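PDB 5WA4: pyridine synthase TbtD from Thermobispora bispora, which catalyses pyridine formation in thiomuracin biosynthesis, probably by a formal [4+2] aza-cycloaddition, and binds the leader region of its peptide substrate. Local coordinates for residues Ala229-Glu235 / Leu243-Arg247; Ala260-Glu265 / Ser308-Ala313; Arg51-His55 / Met115-Pro119; Phe223-Ile228 / Ala345-Tyr350. All coordinates share one frame; numbering follows the deposited sequence.

Interaction 1. Residues Ala229-Glu235 / Leu243-Arg247; sequences AVASSAE and LPHVR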
loop_
_atom_site.group_PDB
_atom_site.type_symbol
_atom_site.label_atom_id
_atom_site.label_comp_id
_atom_site.label_asym_id
_atom_site.label_seq_id
_atom_site.Cartn_x
_atom_site.Cartn_y
_atom_site.Cartn_z
ATOM N N ALA E 229 36.217 -14.887 22.087
ATOM C CA ALA E 229 37.604 -14.923 21.644
ATOM C C ALA E 229 37.860 -14.081 20.377
ATOM O O ALA E 229 38.943 -13.500 20.226
ATOM C CB ALA E 229 38.041 -16.373 21.422
ATOM N N VAL E 230 36.884 -14.028 19.466
ATOM C CA VAL E 230 37.026 -13.239 18.238
ATOM C C VAL E 230 36.946 -11.755 18.555
ATOM O O VAL E 230 37.698 -10.936 18.002
ATOM C CB VAL E 230 35.951 -13.594 17.190
ATOM C CG1 VAL E 230 35.716 -12.450 16.229
ATOM C CG2 VAL E 230 36.376 -14.819 16.433
ATOM N N ALA E 231 36.039 -11.414 19.461
ATOM C CA ALA E 231 35.919 -10.042 19.892
ATOM C C ALA E 231 37.235 -9.590 20.534
ATOM O O ALA E 231 37.684 -8.476 20.283
ATOM C CB ALA E 231 34.749 -9.881 20.848
ATOM N N SER E 232 37.853 -10.468 21.331
ATOM C CA SER E 232 39.138 -10.192 21.980
ATOM C C SER E 232 40.228 -9.831 20.970
ATOM O O SER E 232 40.876 -8.797 21.100
ATOM C CB SER E 232 39.601 -11.393 22.817
ATOM O OG SER E 232 38.780 -11.605 23.956
ATOM N N SER E 233 40.434 -10.675 19.963
ATOM C CA SER E 233 41.394 -10.370 18.897
ATOM C C SER E 233 40.984 -9.169 18.062
ATOM O O SER E 233 41.692 -8.776 17.143
ATOM C CB SER E 233 41.588 -11.569 17.966
ATOM O OG SER E 233 42.428 -12.537 18.548
ATOM N N ALA E 234 39.827 -8.600 18.363
ATOM C CA ALA E 234 39.342 -7.495 17.581
ATOM C C ALA E 234 39.595 -6.163 18.274
ATOM O O ALA E 234 39.635 -5.122 17.605
ATOM C CB ALA E 234 37.886 -7.670 17.295
ATOM N N GLU E 235 39.798 -6.198 19.595
ATOM C CA GLU E 235 39.965 -4.970 20.367
ATOM C C GLU E 235 41.350 -4.752 20.992
ATOM O O GLU E 235 41.912 -3.674 20.846
ATOM C CB GLU E 235 38.892 -4.893 21.459
ATOM C CG GLU E 235 38.869 -6.045 22.444
ATOM C CD GLU E 235 37.711 -5.948 23.438
ATOM O OE1 GLU E 235 36.652 -5.394 23.077
ATOM O OE2 GLU E 235 37.873 -6.397 24.598
ATOM N N LEU E 243 44.453 -14.825 17.617
ATOM C CA LEU E 243 43.847 -15.107 16.304
ATOM C C LEU E 243 44.313 -14.076 15.298
ATOM O O LEU E 243 43.667 -13.037 15.152
ATOM C CB LEU E 243 42.318 -15.050 16.334
ATOM C CG LEU E 243 41.375 -16.040 16.993
ATOM C CD1 LEU E 243 39.977 -15.536 16.772
ATOM C CD2 LEU E 243 41.529 -17.417 16.406
ATOM N N PRO E 244 45.431 -14.333 14.614
ATOM C CA PRO E 244 45.930 -13.367 13.625
ATOM C C PRO E 244 44.881 -12.825 12.645
ATOM O O PRO E 244 44.524 -11.677 12.795
ATOM C CB PRO E 244 47.006 -14.168 12.894
ATOM C CG PRO E 244 47.578 -15.018 13.987
ATOM C CD PRO E 244 46.429 -15.372 14.910
ATOM N N HIS E 245 44.368 -13.633 11.725
ATOM C CA HIS E 245 43.603 -13.142 10.579
ATOM C C HIS E 245 42.439 -12.181 10.929
ATOM O O HIS E 245 41.974 -11.422 10.065
ATOM C CB HIS E 245 43.023 -14.320 9.796
ATOM C CG HIS E 245 41.826 -14.910 10.452
ATOM N ND1 HIS E 245 41.891 -15.555 11.668
ATOM C CD2 HIS E 245 40.518 -14.876 10.110
ATOM C CE1 HIS E 245 40.677 -15.930 12.027
ATOM N NE2 HIS E 245 39.825 -15.524 11.104
ATOM N N VAL E 246 41.940 -12.244 12.162
ATOM C CA VAL E 246 40.951 -11.282 12.619
ATOM C C VAL E 246 41.622 -9.912 12.752
ATOM O O VAL E 246 41.070 -8.893 12.320
ATOM C CB VAL E 246 40.304 -11.707 13.959
ATOM C CG1 VAL E 246 39.824 -10.494 14.761
ATOM C CG2 VAL E 246 39.156 -12.661 13.704
ATOM N N ARG E 247 42.820 -9.900 13.329
ATOM C CA ARG E 247 43.560 -8.672 13.533
ATOM C C ARG E 247 43.882 -7.968 12.238
ATOM O O ARG E 247 43.785 -6.738 12.165
ATOM C CB ARG E 247 44.850 -8.918 14.323
ATOM C CG ARG E 247 44.513 -8.991 15.746
ATOM C CD ARG E 247 44.962 -7.736 16.479
ATOM N NE ARG E 247 43.884 -7.450 17.422
ATOM C CZ ARG E 247 43.730 -6.327 18.123
ATOM N NH1 ARG E 247 44.616 -5.351 18.054
ATOM N NH2 ARG E 247 42.669 -6.169 18.895
#
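Arg247 reaches across to the backbone of Ser233, and its path is best followed outward from CB. At CB, chi1 (-81°) sets CG anti to the carbonyl carbon and beside the backbone N, and from there CG and CD pass alongside the carbonyl oxygen of Ser233. The chain bends at chi2 and chi3 to carry NE back onto that oxygen. Arg247 NE donates to Ser233 O over 2.6 Å, with an N-H...O angle of 148°; the donor stands well above the carbonyl plane, so no lone pair is aligned with it. NH2 adds a weak bond to the same oxygen, although its position is less certain. These bonds join two consecutive helices, 220-235 and 244-265, linked by a short connection without regular structure. Leu243 occupies the N-cap position of the second helix, and its backbone N makes a weak 3.2 Å bond to Ser233 OG. Apolar groups fill the rest of the contact. The Leu243 and Val230 side chains cross obliquely, with Leu243 CD1 3.7 Å from Val230 CG2, while Val246 CG1 lies 3.8 Å from the CB methylene of Ser233. Ala234 CB approaches Val246 CG1 more distantly, at 4.3 Å. Val230 is backed by Asp170 and Val173 of helix 164-178, and His245 also rests on Asp170.

Interaction 2. Residues Ala260-Glu265 / Ser308-Ala313; sequences ARALLE and SPAFGA
Leu264 enters helix 307-328 as a knob into a hole formed by Ser308, Pro309, Gly312 and Ala313, the packing device that joins this helix to the last turns of helix 244-265. The short segments run in opposed senses at 134°, their axes approaching to 8.1 Å. On this closely packed inner side, Leu264 CD1 is the inserted atom: it faces the backbone of Gly312, 3.7 Å from Gly312 C, where no side chain intervenes, and it also lies beside the carbonyl oxygen of Ser308. One turn earlier on helix 244-265 the packing is between methyl and methylene groups. Ala313 CB lies 3.7 Å from Arg261 CB and 4.3 Å from Ala260 CB, which in turn rests against Leu139 of helix 135-159. On the solvent side, exposed Arg261 and Glu265 touch the proline with their aliphatic parts, and no hydrogen bond crosses the contact. Arg261, with CG anti to its backbone nitrogen (chi1 168°), lays its chain across the Pro309 ring at about a right angle. Its charged end is at most weakly paired, at long range, with Glu265 and with Glu258. Glu265 crosses the same proline, its CG 3.7 Å from Pro309 CG.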
loop_
_atom_site.group_PDB
_atom_site.type_symbol
_atom_site.label_atom_id
_atom_site.label_comp_id
_atom_site.label_asym_id
_atom_site.label_seq_id
_atom_site.Cartn_x
_atom_site.Cartn_y
_atom_site.Cartn_z
ATOM N N ALA E 260 35.274 6.214 4.238
ATOM C CA ALA E 260 33.882 6.202 3.831
ATOM C C ALA E 260 33.061 7.248 4.595
ATOM O O ALA E 260 32.127 7.835 4.028
ATOM C CB ALA E 260 33.288 4.813 4.012
ATOM N N ARG E 261 33.404 7.475 5.865
ATOM C CA ARG E 261 32.686 8.444 6.703
ATOM C C ARG E 261 33.018 9.863 6.252
ATOM O O ARG E 261 32.135 10.697 6.093
ATOM C CB ARG E 261 33.013 8.270 8.179
ATOM C CG ARG E 261 32.525 9.423 9.065
ATOM C CD ARG E 261 32.945 9.265 10.540
ATOM N NE ARG E 261 34.269 9.832 10.791
ATOM C CZ ARG E 261 34.894 9.813 11.969
ATOM N NH1 ARG E 261 34.317 9.254 13.026
ATOM N NH2 ARG E 261 36.106 10.348 12.095
ATOM N N ALA E 262 34.297 10.118 6.023
ATOM C CA ALA E 262 34.716 11.318 5.345
ATOM C C ALA E 262 33.924 11.527 4.038
ATOM O O ALA E 262 33.281 12.554 3.867
ATOM C CB ALA E 262 36.203 11.265 5.074
ATOM N N LEU E 263 33.952 10.558 3.127
ATOM C CA LEU E 263 33.223 10.671 1.839
ATOM C C LEU E 263 31.716 10.994 1.954
ATOM O O LEU E 263 31.154 11.710 1.118
ATOM C CB LEU E 263 33.387 9.380 1.035
ATOM C CG LEU E 263 34.715 9.259 0.288
ATOM C CD1 LEU E 263 34.860 7.892 -0.362
ATOM C CD2 LEU E 263 34.892 10.374 -0.733
ATOM N N LEU E 264 31.071 10.438 2.979
ATOM C CA LEU E 264 29.663 10.697 3.228
ATOM C C LEU E 264 29.459 12.112 3.752
ATOM O O LEU E 264 28.602 12.834 3.251
ATOM C CB LEU E 264 29.089 9.671 4.208
ATOM C CG LEU E 264 28.771 8.316 3.563
ATOM C CD1 LEU E 264 28.440 7.272 4.611
ATOM C CD2 LEU E 264 27.628 8.465 2.601
ATOM N N GLU E 265 30.249 12.497 4.756
ATOM C CA GLU E 265 30.197 13.835 5.341
ATOM C C GLU E 265 30.293 14.976 4.329
ATOM O O GLU E 265 29.599 15.972 4.451
ATOM C CB GLU E 265 31.314 14.009 6.357
ATOM C CG GLU E 265 31.051 13.348 7.668
ATOM C CD GLU E 265 32.236 13.477 8.567
ATOM O OE1 GLU E 265 32.189 12.951 9.704
ATOM O OE2 GLU E 265 33.215 14.111 8.121
ATOM N N SER E 308 24.450 9.443 9.305
ATOM C CA SER E 308 25.032 9.139 7.973
ATOM C C SER E 308 26.578 9.260 7.927
ATOM O O SER E 308 27.221 8.614 7.109
ATOM C CB SER E 308 24.384 10.008 6.888
ATOM O OG SER E 308 25.223 10.159 5.763
ATOM N N PRO E 309 27.181 10.068 8.813
ATOM C CA PRO E 309 28.605 9.790 9.014
ATOM C C PRO E 309 28.872 8.386 9.587
ATOM O O PRO E 309 28.981 7.446 8.807
ATOM C CB PRO E 309 29.022 10.880 10.001
ATOM C CG PRO E 309 28.166 12.019 9.622
ATOM C CD PRO E 309 26.829 11.420 9.270
ATOM N N ALA E 310 28.948 8.265 10.913
ATOM C CA ALA E 310 29.387 7.048 11.595
ATOM C C ALA E 310 28.662 5.807 11.103
ATOM O O ALA E 310 29.289 4.840 10.676
ATOM C CB ALA E 310 29.206 7.188 13.109
ATOM N N PHE E 311 27.339 5.865 11.157
ATOM C CA PHE E 311 26.494 4.723 10.854
ATOM C C PHE E 311 26.449 4.368 9.372
ATOM O O PHE E 311 26.221 3.223 9.026
ATOM C CB PHE E 311 25.070 4.973 11.350
ATOM C CG PHE E 311 24.181 3.778 11.217
ATOM C CD1 PHE E 311 24.409 2.644 11.983
ATOM C CD2 PHE E 311 23.140 3.769 10.302
ATOM C CE1 PHE E 311 23.597 1.540 11.856
ATOM C CE2 PHE E 311 22.331 2.659 10.173
ATOM C CZ PHE E 311 22.573 1.546 10.939
ATOM N N GLY E 312 26.633 5.341 8.498
ATOM C CA GLY E 312 26.691 5.034 7.087
ATOM C C GLY E 312 27.977 4.296 6.796
ATOM O O GLY E 312 28.040 3.465 5.913
ATOM N N ALA E 313 29.019 4.605 7.550
ATOM C CA ALA E 313 30.346 4.096 7.259
ATOM C C ALA E 313 30.442 2.649 7.736
ATOM O O ALA E 313 30.994 1.784 7.049
ATOM C CB ALA E 313 31.414 4.979 7.928
#

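Interaction 3. Residues Arg51-His55 / Met115-Pro119; sequences RRGPH and MPWSP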
loop_
_atom_site.group_PDB
_atom_site.type_symbol
_atom_site.label_atom_id
_atom_site.label_comp_id
_atom_site.label_asym_id
_atom_site.label_seq_id
_atom_site.Cartn_x
_atom_site.Cartn_y
_atom_site.Cartn_z
ATOM N N ARG E 51 27.479 -14.943 -15.000
ATOM C CA ARG E 51 26.883 -14.708 -16.300
ATOM C C ARG E 51 27.655 -15.371 -17.423
ATOM O O ARG E 51 28.874 -15.216 -17.529
ATOM C CB ARG E 51 26.763 -13.211 -16.553
ATOM C CG ARG E 51 25.646 -12.848 -17.493
ATOM C CD ARG E 51 25.753 -11.402 -17.883
ATOM N NE ARG E 51 26.355 -11.177 -19.191
ATOM C CZ ARG E 51 27.149 -10.150 -19.451
ATOM N NH1 ARG E 51 27.435 -9.304 -18.474
ATOM N NH2 ARG E 51 27.667 -9.979 -20.667
ATOM N N ARG E 52 26.927 -16.107 -18.253
ATOM C CA ARG E 52 27.507 -16.880 -19.349
ATOM C C ARG E 52 28.444 -17.970 -18.838
ATOM O O ARG E 52 29.365 -18.381 -19.543
ATOM C CB ARG E 52 28.251 -15.960 -20.314
ATOM C CG ARG E 52 27.403 -14.830 -20.832
ATOM C CD ARG E 52 27.680 -14.615 -22.300
ATOM N NE ARG E 52 29.087 -14.300 -22.523
ATOM C CZ ARG E 52 29.698 -14.455 -23.692
ATOM N NH1 ARG E 52 29.007 -14.945 -24.732
ATOM N NH2 ARG E 52 30.991 -14.144 -23.814
ATOM N N GLY E 53 28.212 -18.421 -17.605
ATOM C CA GLY E 53 28.965 -19.518 -17.033
ATOM C C GLY E 53 29.926 -19.070 -15.955
ATOM O O GLY E 53 30.623 -18.066 -16.139
ATOM N N PRO E 54 30.001 -19.848 -14.854
ATOM C CA PRO E 54 30.814 -19.561 -13.670
ATOM C C PRO E 54 32.177 -19.110 -14.123
ATOM O O PRO E 54 32.807 -19.855 -14.869
ATOM C CB PRO E 54 30.904 -20.915 -12.951
ATOM C CG PRO E 54 29.790 -21.696 -13.477
ATOM C CD PRO E 54 29.600 -21.263 -14.891
ATOM N N HIS E 55 32.610 -17.914 -13.743
ATOM C CA HIS E 55 33.896 -17.433 -14.225
ATOM C C HIS E 55 34.526 -16.479 -13.274
ATOM O O HIS E 55 33.994 -16.225 -12.201
ATOM C CB HIS E 55 33.766 -16.764 -15.584
ATOM C CG HIS E 55 32.944 -15.518 -15.573
ATOM N ND1 HIS E 55 31.619 -15.502 -15.953
ATOM C CD2 HIS E 55 33.264 -14.236 -15.270
ATOM C CE1 HIS E 55 31.151 -14.270 -15.862
ATOM N NE2 HIS E 55 32.129 -13.483 -15.457
ATOM N N MET E 115 22.658 -16.246 -22.583
ATOM C CA MET E 115 22.903 -17.370 -23.507
ATOM C C MET E 115 23.456 -16.829 -24.822
ATOM O O MET E 115 23.071 -15.735 -25.235
ATOM C CB MET E 115 21.607 -18.119 -23.823
ATOM C CG MET E 115 21.126 -19.086 -22.781
ATOM S SD MET E 115 22.207 -20.514 -22.639
ATOM C CE MET E 115 22.645 -20.334 -20.918
ATOM N N PRO E 116 24.338 -17.575 -25.511
ATOM C CA PRO E 116 25.123 -18.784 -25.240
ATOM C C PRO E 116 26.307 -18.525 -24.316
ATOM O O PRO E 116 26.917 -17.463 -24.449
ATOM C CB PRO E 116 25.642 -19.172 -26.629
ATOM C CG PRO E 116 24.707 -18.533 -27.585
ATOM C CD PRO E 116 24.368 -17.241 -26.945
ATOM N N TRP E 117 26.651 -19.468 -23.439
ATOM C CA TRP E 117 27.832 -19.315 -22.581
ATOM C C TRP E 117 29.111 -19.068 -23.383
ATOM O O TRP E 117 29.245 -19.477 -24.538
ATOM C CB TRP E 117 28.031 -20.544 -21.678
ATOM C CG TRP E 117 27.046 -20.620 -20.533
ATOM C CD1 TRP E 117 25.890 -19.908 -20.410
ATOM C CD2 TRP E 117 27.134 -21.441 -19.355
ATOM N NE1 TRP E 117 25.255 -20.235 -19.235
ATOM C CE2 TRP E 117 25.998 -21.167 -18.568
ATOM C CE3 TRP E 117 28.073 -22.368 -18.881
ATOM C CZ2 TRP E 117 25.761 -21.797 -17.344
ATOM C CZ3 TRP E 117 27.840 -22.996 -17.653
ATOM C CH2 TRP E 117 26.699 -22.702 -16.902
ATOM N N SER E 118 30.032 -18.349 -22.759
ATOM C CA SER E 118 31.407 -18.253 -23.221
ATOM C C SER E 118 32.020 -19.653 -23.168
ATOM O O SER E 118 31.632 -20.467 -22.320
ATOM C CB SER E 118 32.186 -17.267 -22.344
ATOM O OG SER E 118 33.581 -17.479 -22.390
ATOM N N PRO E 119 32.961 -19.948 -24.080
ATOM C CA PRO E 119 33.683 -21.223 -24.120
ATOM C C PRO E 119 34.401 -21.525 -22.819
ATOM O O PRO E 119 35.023 -20.623 -22.260
ATOM C CB PRO E 119 34.679 -21.015 -25.251
ATOM C CG PRO E 119 34.003 -20.031 -26.150
ATOM C CD PRO E 119 33.303 -19.091 -25.226
#
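The turn of a beta-hairpin, between strands 44-49 and 55-62, meets the irregular segment leading into strand 123-128 where Gly53 lies over the indole of Trp117. Gly53 CA sits 3.5 Å from the centroid of the six-membered ring of Trp117 and only 10° off the ring normal, a CH-pi contact over the face. The carbonyl carbon of Arg52 lies over the same face of the indole, toward the five-membered ring. Pro54 CD completes the approach obliquely, 3.7 Å from Trp117 CZ3. Trp117 holds its CG beside its own backbone N (chi1 -74°), which swings the indole under the turn; His18 makes an edge-to-face stack with it. Both loops flank the four-stranded antiparallel sheet, the hairpin belonging to one edge and strand 123-128 forming the other. Arg52 ties them by backbone and side chain. Its carbonyl oxygen accepts from Ser118 N at 3.3 Å, the donor lying in the carbonyl plane on a lone pair. The Arg52 chain bends at chi2 and chi3, so that NH1 makes a weak 3.3 Å bond to Pro116 O, next to the cis peptide that precedes Pro116, while Ser118 CB lies over one guanidinium face. Ser118 OG is turned to Asp16. His55 ND1 donates to Gly53 O at 2.8 Å, nearly along the C=O axis, and so holds the carbonyl of the residue whose CA lies over Trp117.

Interaction 4. Residues Phe223-Ile228 / Ala345-Tyr350; sequences FTERLI and AAADVY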
loop_
_atom_site.group_PDB
_atom_site.type_symbol
_atom_site.label_atom_id
_atom_site.label_comp_id
_atom_site.label_asym_id
_atom_site.label_seq_id
_atom_site.Cartn_x
_atom_site.Cartn_y
_atom_site.Cartn_z
ATOM N N PHE E 223 30.065 -21.802 20.346
ATOM C CA PHE E 223 29.843 -20.524 19.671
ATOM C C PHE E 223 30.144 -19.335 20.571
ATOM O O PHE E 223 30.813 -18.400 20.149
ATOM C CB PHE E 223 28.402 -20.410 19.150
ATOM C CG PHE E 223 28.182 -21.088 17.834
ATOM C CD1 PHE E 223 28.542 -20.468 16.658
ATOM C CD2 PHE E 223 27.627 -22.348 17.774
ATOM C CE1 PHE E 223 28.356 -21.092 15.445
ATOM C CE2 PHE E 223 27.437 -22.966 16.570
ATOM C CZ PHE E 223 27.808 -22.341 15.399
ATOM N N THR E 224 29.624 -19.359 21.795
ATOM C CA THR E 224 29.769 -18.231 22.698
ATOM C C THR E 224 31.221 -17.968 23.024
ATOM O O THR E 224 31.645 -16.814 23.121
ATOM C CB THR E 224 29.034 -18.449 24.015
ATOM O OG1 THR E 224 29.358 -19.750 24.523
ATOM C CG2 THR E 224 27.541 -18.314 23.830
ATOM N N GLU E 225 31.990 -19.035 23.200
ATOM C CA GLU E 225 33.363 -18.845 23.640
ATOM C C GLU E 225 34.313 -18.545 22.468
ATOM O O GLU E 225 35.388 -17.961 22.677
ATOM C CB GLU E 225 33.824 -20.044 24.479
ATOM C CG GLU E 225 33.307 -19.938 25.926
ATOM C CD GLU E 225 33.443 -21.221 26.724
ATOM O OE1 GLU E 225 33.711 -22.280 26.114
ATOM O OE2 GLU E 225 33.271 -21.177 27.962
ATOM N N ARG E 226 33.906 -18.866 21.239
ATOM C CA ARG E 226 34.647 -18.345 20.091
ATOM C C ARG E 226 34.312 -16.858 19.819
ATOM O O ARG E 226 35.159 -16.101 19.349
ATOM C CB ARG E 226 34.384 -19.167 18.844
ATOM C CG ARG E 226 35.420 -18.896 17.801
ATOM C CD ARG E 226 35.118 -19.551 16.499
ATOM N NE ARG E 226 36.203 -19.289 15.558
ATOM C CZ ARG E 226 37.354 -19.955 15.545
ATOM N NH1 ARG E 226 37.565 -20.903 16.442
ATOM N NH2 ARG E 226 38.293 -19.677 14.643
ATOM N N LEU E 227 33.088 -16.442 20.130
ATOM C CA LEU E 227 32.694 -15.062 19.915
ATOM C C LEU E 227 33.390 -14.146 20.932
ATOM O O LEU E 227 33.904 -13.094 20.573
ATOM C CB LEU E 227 31.170 -14.916 19.985
ATOM C CG LEU E 227 30.581 -13.501 19.968
ATOM C CD1 LEU E 227 29.350 -13.494 19.100
ATOM C CD2 LEU E 227 30.223 -13.020 21.357
ATOM N N ILE E 228 33.415 -14.563 22.193
ATOM C CA ILE E 228 34.263 -13.923 23.200
ATOM C C ILE E 228 35.733 -13.842 22.748
ATOM O O ILE E 228 36.410 -12.843 22.979
ATOM C CB ILE E 228 34.199 -14.674 24.542
ATOM C CG1 ILE E 228 32.776 -14.653 25.093
ATOM C CG2 ILE E 228 35.131 -14.037 25.550
ATOM C CD1 ILE E 228 32.631 -15.346 26.419
ATOM N N ALA E 345 24.869 -16.047 19.464
ATOM C CA ALA E 345 26.032 -16.038 20.343
ATOM C C ALA E 345 26.177 -14.710 21.097
ATOM O O ALA E 345 26.342 -14.697 22.321
ATOM C CB ALA E 345 27.273 -16.322 19.553
ATOM N N ALA E 346 26.108 -13.596 20.365
ATOM C CA ALA E 346 26.186 -12.274 20.977
ATOM C C ALA E 346 25.105 -12.085 22.019
ATOM O O ALA E 346 25.370 -11.586 23.094
ATOM C CB ALA E 346 26.086 -11.195 19.928
ATOM N N ALA E 347 23.886 -12.491 21.707
ATOM C CA ALA E 347 22.774 -12.300 22.632
ATOM C C ALA E 347 23.047 -13.015 23.955
ATOM O O ALA E 347 22.659 -12.538 25.035
ATOM C CB ALA E 347 21.466 -12.799 22.010
ATOM N N ASP E 348 23.734 -14.150 23.877
ATOM C CA ASP E 348 24.036 -14.890 25.089
ATOM C C ASP E 348 25.090 -14.166 25.897
ATOM O O ASP E 348 24.851 -13.799 27.046
ATOM C CB ASP E 348 24.491 -16.307 24.761
ATOM C CG ASP E 348 23.373 -17.312 24.917
ATOM O OD1 ASP E 348 22.543 -17.116 25.839
ATOM O OD2 ASP E 348 23.304 -18.269 24.104
ATOM N N VAL E 349 26.240 -13.937 25.268
ATOM C CA VAL E 349 27.406 -13.385 25.945
ATOM C C VAL E 349 27.132 -12.042 26.581
ATOM O O VAL E 349 27.536 -11.813 27.714
ATOM C CB VAL E 349 28.590 -13.217 24.994
ATOM C CG1 VAL E 349 29.766 -12.614 25.745
ATOM C CG2 VAL E 349 28.955 -14.563 24.362
ATOM N N TYR E 350 26.426 -11.175 25.857
ATOM C CA TYR E 350 26.213 -9.793 26.287
ATOM C C TYR E 350 24.884 -9.607 27.026
ATOM O O TYR E 350 24.585 -8.523 27.535
ATOM C CB TYR E 350 26.323 -8.840 25.083
ATOM C CG TYR E 350 27.732 -8.852 24.524
ATOM C CD1 TYR E 350 28.774 -8.236 25.205
ATOM C CD2 TYR E 350 28.036 -9.528 23.346
ATOM C CE1 TYR E 350 30.075 -8.273 24.719
ATOM C CE2 TYR E 350 29.337 -9.565 22.846
ATOM C CZ TYR E 350 30.353 -8.933 23.538
ATOM O OH TYR E 350 31.649 -8.974 23.050
#
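Two first torsions set Leu227 against Val349. Leu227 places CG anti to the backbone N (chi1 172°), which sends its two methyls out across helix 332-352; Val349 does the same with CG1 (chi1 179°) and so leaves CG2 beside its own backbone N, facing the leucine. The side chains then slide past each other in opposite directions, with Leu227 CD2 3.6 Å from Val349 CG2. Leu227 is a knob in the hole made by Ala345, Ala346, Val349 and Tyr350. Its branches divide the hole: CD1 takes the side formed by Ala345 and Ala346, 3.5 Å from Ala345 CB, whereas CD2 reaches the far side and lies 3.9 Å from Tyr350 CE2. The axes of the two short helical segments approach to 8.9 Å and cross at 78°. On the flanks, Ile228 CG1 meets Val349 CG1 at 3.7 Å, and Thr224 CG2 packs against Asp348 CB at 3.8 Å. No hydrogen bond crosses between the segments; methyl groups meet other methyls and some backbone N and O atoms. The polar ends are bonded outside the two segments: Thr224 OG1 to the carbonyl of Arg220 one turn back, Asp348 to Tyr216 and to Arg220 of the second subunit. The contact therefore adjoins the subunit interface. Phe223, whose ring leads away from helix 332-352, packs on an apolar side chain of the bound peptide; Arg226 also packs on one and is salt-bridged to Asp170 of helix 164-178. Around the crossing, helix 205-218 touches Thr224 and Ala345, while helix 184-201 lies against Ala346 and Tyr350.

Overall arrangement
Interactions 1 and 4 share helix 220-235, with centres 14 Å apart, and touch where Ala231 CB lies 3.9 Å from Tyr350 OH. Helix 244-265 then carries the chain from interaction 1 to interaction 2; the centres of interactions 1 and 2 are 25 Å apart. Interactions 1 and 2 both fall inside the loop closed by interaction 4, and all three lie on helices of the C-terminal, helical half of the chain. Interaction 3 lies beside the sheet on the opposite side of the chain's centre, its centre about 38 to 43 Å from the other three. Of the four, interaction 4 packs against the bound leader peptide through Phe223 and Arg226, and against the second subunit through Ala347 and Asp348.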